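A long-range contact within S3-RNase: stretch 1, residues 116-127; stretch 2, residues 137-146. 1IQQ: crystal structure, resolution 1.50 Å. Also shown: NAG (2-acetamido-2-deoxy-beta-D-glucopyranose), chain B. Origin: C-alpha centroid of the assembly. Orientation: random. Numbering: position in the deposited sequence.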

# COMPACT_ATOMS: atom_id res chain seq x y z
N ASN A 116 2.22 -9.13 2.80
CA ASN A 116 1.48 -8.48 3.91
C ASN A 116 2.55 -7.82 4.82
O ASN A 116 3.35 -8.48 5.44
CB ASN A 116 0.74 -9.61 4.63
CG ASN A 116 0.07 -9.17 5.94
OD1 ASN A 116 0.31 -8.04 6.42
ND2 ASN A 116 -0.75 -10.07 6.51
N VAL A 117 2.56 -6.48 4.81
CA VAL A 117 3.59 -5.77 5.53
C VAL A 117 3.53 -6.02 7.02
O VAL A 117 4.57 -5.99 7.68
CB VAL A 117 3.48 -4.28 5.17
CG1 VAL A 117 4.22 -3.36 6.21
CG2 VAL A 117 4.08 -4.05 3.77
N SER A 118 2.35 -6.27 7.58
CA SER A 118 2.30 -6.61 9.03
C SER A 118 3.10 -7.87 9.30
O SER A 118 3.80 -7.95 10.34
CB SER A 118 0.86 -6.80 9.49
OG SER A 118 0.25 -5.51 9.52
N ARG A 119 3.01 -8.83 8.35
CA ARG A 119 3.73 -10.08 8.52
C ARG A 119 5.25 -9.92 8.36
O ARG A 119 6.00 -10.45 9.13
CB ARG A 119 3.16 -11.11 7.53
CG ARG A 119 3.72 -12.52 7.70
CD ARG A 119 3.16 -13.39 6.50
NE ARG A 119 3.46 -14.82 6.68
CZ ARG A 119 4.59 -15.41 6.27
NH1 ARG A 119 5.53 -14.71 5.66
NH2 ARG A 119 4.76 -16.71 6.48
N ILE A 120 5.67 -9.14 7.34
CA ILE A 120 7.09 -8.89 7.13
C ILE A 120 7.69 -8.23 8.36
O ILE A 120 8.74 -8.63 8.85
CB ILE A 120 7.27 -7.99 5.91
CG1 ILE A 120 6.69 -8.69 4.66
CG2 ILE A 120 8.76 -7.59 5.75
CD1 ILE A 120 6.83 -7.85 3.44
N LEU A 121 7.02 -7.24 8.93
CA LEU A 121 7.51 -6.58 10.14
C LEU A 121 7.53 -7.54 11.32
O LEU A 121 8.52 -7.59 12.04
CB LEU A 121 6.63 -5.36 10.45
CG LEU A 121 6.80 -4.17 9.49
CD1 LEU A 121 5.77 -3.10 9.80
CD2 LEU A 121 8.19 -3.56 9.60
N SER A 122 6.47 -8.32 11.47
CA SER A 122 6.42 -9.29 12.58
C SER A 122 7.56 -10.31 12.50
O SER A 122 8.14 -10.67 13.52
CB SER A 122 5.06 -10.01 12.54
OG SER A 122 5.02 -11.03 13.57
N LYS A 123 7.93 -10.74 11.28
CA LYS A 123 9.01 -11.69 11.16
C LYS A 123 10.34 -11.10 11.65
O LYS A 123 11.21 -11.86 12.13
CB LYS A 123 9.18 -12.19 9.71
CG LYS A 123 8.04 -13.14 9.31
CD LYS A 123 8.01 -13.38 7.85
CE LYS A 123 9.19 -14.20 7.43
NZ LYS A 123 9.00 -14.70 6.02
N ALA A 124 10.48 -9.76 11.59
CA ALA A 124 11.65 -9.03 12.09
C ALA A 124 11.48 -8.55 13.53
O ALA A 124 12.20 -7.67 13.98
CB ALA A 124 11.97 -7.82 11.18
N LYS A 125 10.52 -9.14 14.25
CA LYS A 125 10.28 -8.80 15.66
C LYS A 125 9.67 -7.40 15.87
O LYS A 125 9.79 -6.80 16.97
CB LYS A 125 11.55 -8.93 16.50
CG LYS A 125 12.30 -10.27 16.31
CD LYS A 125 13.73 -10.06 16.99
CE LYS A 125 14.65 -9.12 16.25
NZ LYS A 125 16.02 -9.22 16.79
N ILE A 126 8.98 -6.89 14.86
CA ILE A 126 8.37 -5.55 15.01
C ILE A 126 6.85 -5.72 14.94
O ILE A 126 6.27 -6.01 13.88
CB ILE A 126 8.91 -4.65 13.88
CG1 ILE A 126 10.41 -4.40 14.10
CG2 ILE A 126 8.21 -3.26 13.83
CD1 ILE A 126 11.09 -3.64 12.96
N GLU A 127 6.23 -5.58 16.12
CA GLU A 127 4.77 -5.74 16.25
C GLU A 127 4.20 -4.34 16.47
O GLU A 127 4.95 -3.45 16.92
CB GLU A 127 4.51 -6.62 17.46
CG GLU A 127 5.16 -7.99 17.30
CD GLU A 127 4.39 -8.87 16.29
OE1 GLU A 127 3.19 -8.59 16.03
OE2 GLU A 127 4.99 -9.86 15.84
N ASP A 137 15.60 0.44 11.41
CA ASP A 137 15.12 -0.88 11.81
C ASP A 137 13.85 -1.23 11.03
O ASP A 137 13.68 -2.39 10.64
CB ASP A 137 14.86 -0.94 13.32
CG ASP A 137 16.14 -0.87 14.14
OD1 ASP A 137 17.19 -1.30 13.64
OD2 ASP A 137 16.08 -0.38 15.29
N ILE A 138 12.96 -0.26 10.77
CA ILE A 138 11.78 -0.55 9.97
C ILE A 138 12.23 -0.89 8.53
O ILE A 138 11.74 -1.86 7.95
CB ILE A 138 10.88 0.71 9.96
CG1 ILE A 138 10.39 0.96 11.39
CG2 ILE A 138 9.63 0.40 9.04
CD1 ILE A 138 9.71 2.30 11.62
N GLU A 139 13.09 -0.06 7.92
CA GLU A 139 13.62 -0.31 6.60
C GLU A 139 14.34 -1.65 6.49
O GLU A 139 14.05 -2.38 5.51
CB GLU A 139 14.55 0.83 6.11
CG GLU A 139 13.78 2.21 6.00
CD GLU A 139 14.73 3.35 5.63
OE1 GLU A 139 15.86 3.35 6.14
OE2 GLU A 139 14.31 4.22 4.83
N ASN A 140 15.16 -1.98 7.46
CA ASN A 140 15.89 -3.28 7.41
C ASN A 140 14.88 -4.41 7.42
O ASN A 140 15.05 -5.37 6.65
CB ASN A 140 16.79 -3.52 8.62
CG ASN A 140 18.08 -2.76 8.60
OD1 ASN A 140 18.51 -2.30 7.58
ND2 ASN A 140 18.72 -2.67 9.80
N ALA A 141 13.84 -4.32 8.22
CA ALA A 141 12.83 -5.38 8.29
C ALA A 141 12.15 -5.57 6.94
O ALA A 141 11.95 -6.74 6.47
CB ALA A 141 11.79 -5.04 9.36
N ILE A 142 11.74 -4.49 6.30
CA ILE A 142 11.09 -4.64 5.01
C ILE A 142 12.06 -5.18 3.96
O ILE A 142 11.73 -6.09 3.21
CB ILE A 142 10.48 -3.28 4.54
CG1 ILE A 142 9.46 -2.78 5.55
CG2 ILE A 142 9.82 -3.45 3.16
CD1 ILE A 142 8.24 -3.75 5.75
N ARG A 143 13.28 -4.67 3.91
CA ARG A 143 14.26 -5.14 2.88
C ARG A 143 14.51 -6.64 3.08
O ARG A 143 14.67 -7.34 2.08
CB ARG A 143 15.58 -4.37 3.01
CG ARG A 143 15.43 -2.89 2.54
CD ARG A 143 16.75 -2.21 2.80
NE ARG A 143 17.69 -2.62 1.78
CZ ARG A 143 19.01 -2.40 1.88
NH1 ARG A 143 19.53 -1.83 2.97
NH2 ARG A 143 19.76 -2.68 0.82
N ASN A 144 14.45 -7.12 4.30
CA ASN A 144 14.67 -8.57 4.55
C ASN A 144 13.54 -9.43 4.04
O ASN A 144 13.75 -10.68 3.95
CB ASN A 144 14.93 -8.89 6.06
CG ASN A 144 15.92 -10.03 6.28
OD1 ASN A 144 16.87 -10.16 5.51
ND2 ASN A 144 15.79 -10.76 7.37
N GLY A 145 12.37 -8.84 3.76
CA GLY A 145 11.27 -9.62 3.22
C GLY A 145 11.01 -9.22 1.80
O GLY A 145 10.00 -9.63 1.22
N ALA A 146 11.88 -8.39 1.19
CA ALA A 146 11.65 -7.92 -0.16
C ALA A 146 12.89 -7.83 -1.04
O ALA A 146 13.16 -6.85 -1.70
CB ALA A 146 10.92 -6.56 -0.13
C1 NAG B . -1.24 -9.93 7.85
C2 NAG B . -2.40 -10.94 8.06
C3 NAG B . -2.84 -10.85 9.53
C4 NAG B . -1.67 -11.13 10.49
C5 NAG B . -0.53 -10.17 10.13
C6 NAG B . 0.74 -10.38 10.88
C7 NAG B . -4.12 -11.54 6.42
C8 NAG B . -5.40 -11.16 5.75
N2 NAG B . -3.54 -10.61 7.22
O3 NAG B . -3.88 -11.83 9.72
O4 NAG B . -2.09 -10.82 11.83
O5 NAG B . -0.20 -10.33 8.73
O6 NAG B . 1.24 -11.71 10.75
O7 NAG B . -3.61 -12.65 6.21
O HOH W 1 11.27 -9.11 7.78

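No direct hydrogen bond joins the two stretches; instead, a single water bridges their backbones, donating to Ile-120 O and to Ala-141 O, with its oxygen 2.8 Å from each. Neither carbonyl could satisfy the other, since both are acceptors, and the water supplies the two protons that link them. Beside this bridge the side-chain contacts are apolar. The helices that carry Ile-120 and Ala-141 cross at 107°, their axes approaching to 8.5 Å. Ala-124 and Ala-141 point their CB atoms toward the opposing stretch and meet with CB to CB at 3.3 Å, a tight separation for two methyl groups; their CA atoms lie 5.4 Å apart.

Ala-141 CB is also approached by Leu-121 CD2 and by Ile-126 CD1, each at 3.9 Å, so three side chains of the first stretch converge on one methyl. Ile-126 CD1 reaches further to the backbone, 3.7 Å from Asp-137 O. On the first helix, Ile-120 points toward the second stretch and lays its CG2 3.4 Å from Ala-141 O and 3.8 Å from Ile-142 CA. The same CG2 lies 4.1 Å from Gly-145 CA, where the absence of a side chain matters: an ideally placed CB on Gly-145 would come within 2.8 Å of Ile-120 CG2, a clash.

Ile-142 leaves its backbone sideways, but the end of its side chain turns nearer to the first helix, with both chi angles in m. Its CD1 packs against Ile-120 CG2 and Leu-121 CD2, at 3.9 Å each, and against Val-117 CG1 at 4.1 Å. The glycosylated Asn-116 takes no part: its ND2 is bonded to NAG C1 (1.4 Å), while its OD1 caps the first helix through weak bonds from Ser-118 N (2.9 Å) and Arg-119 N (3.4 Å).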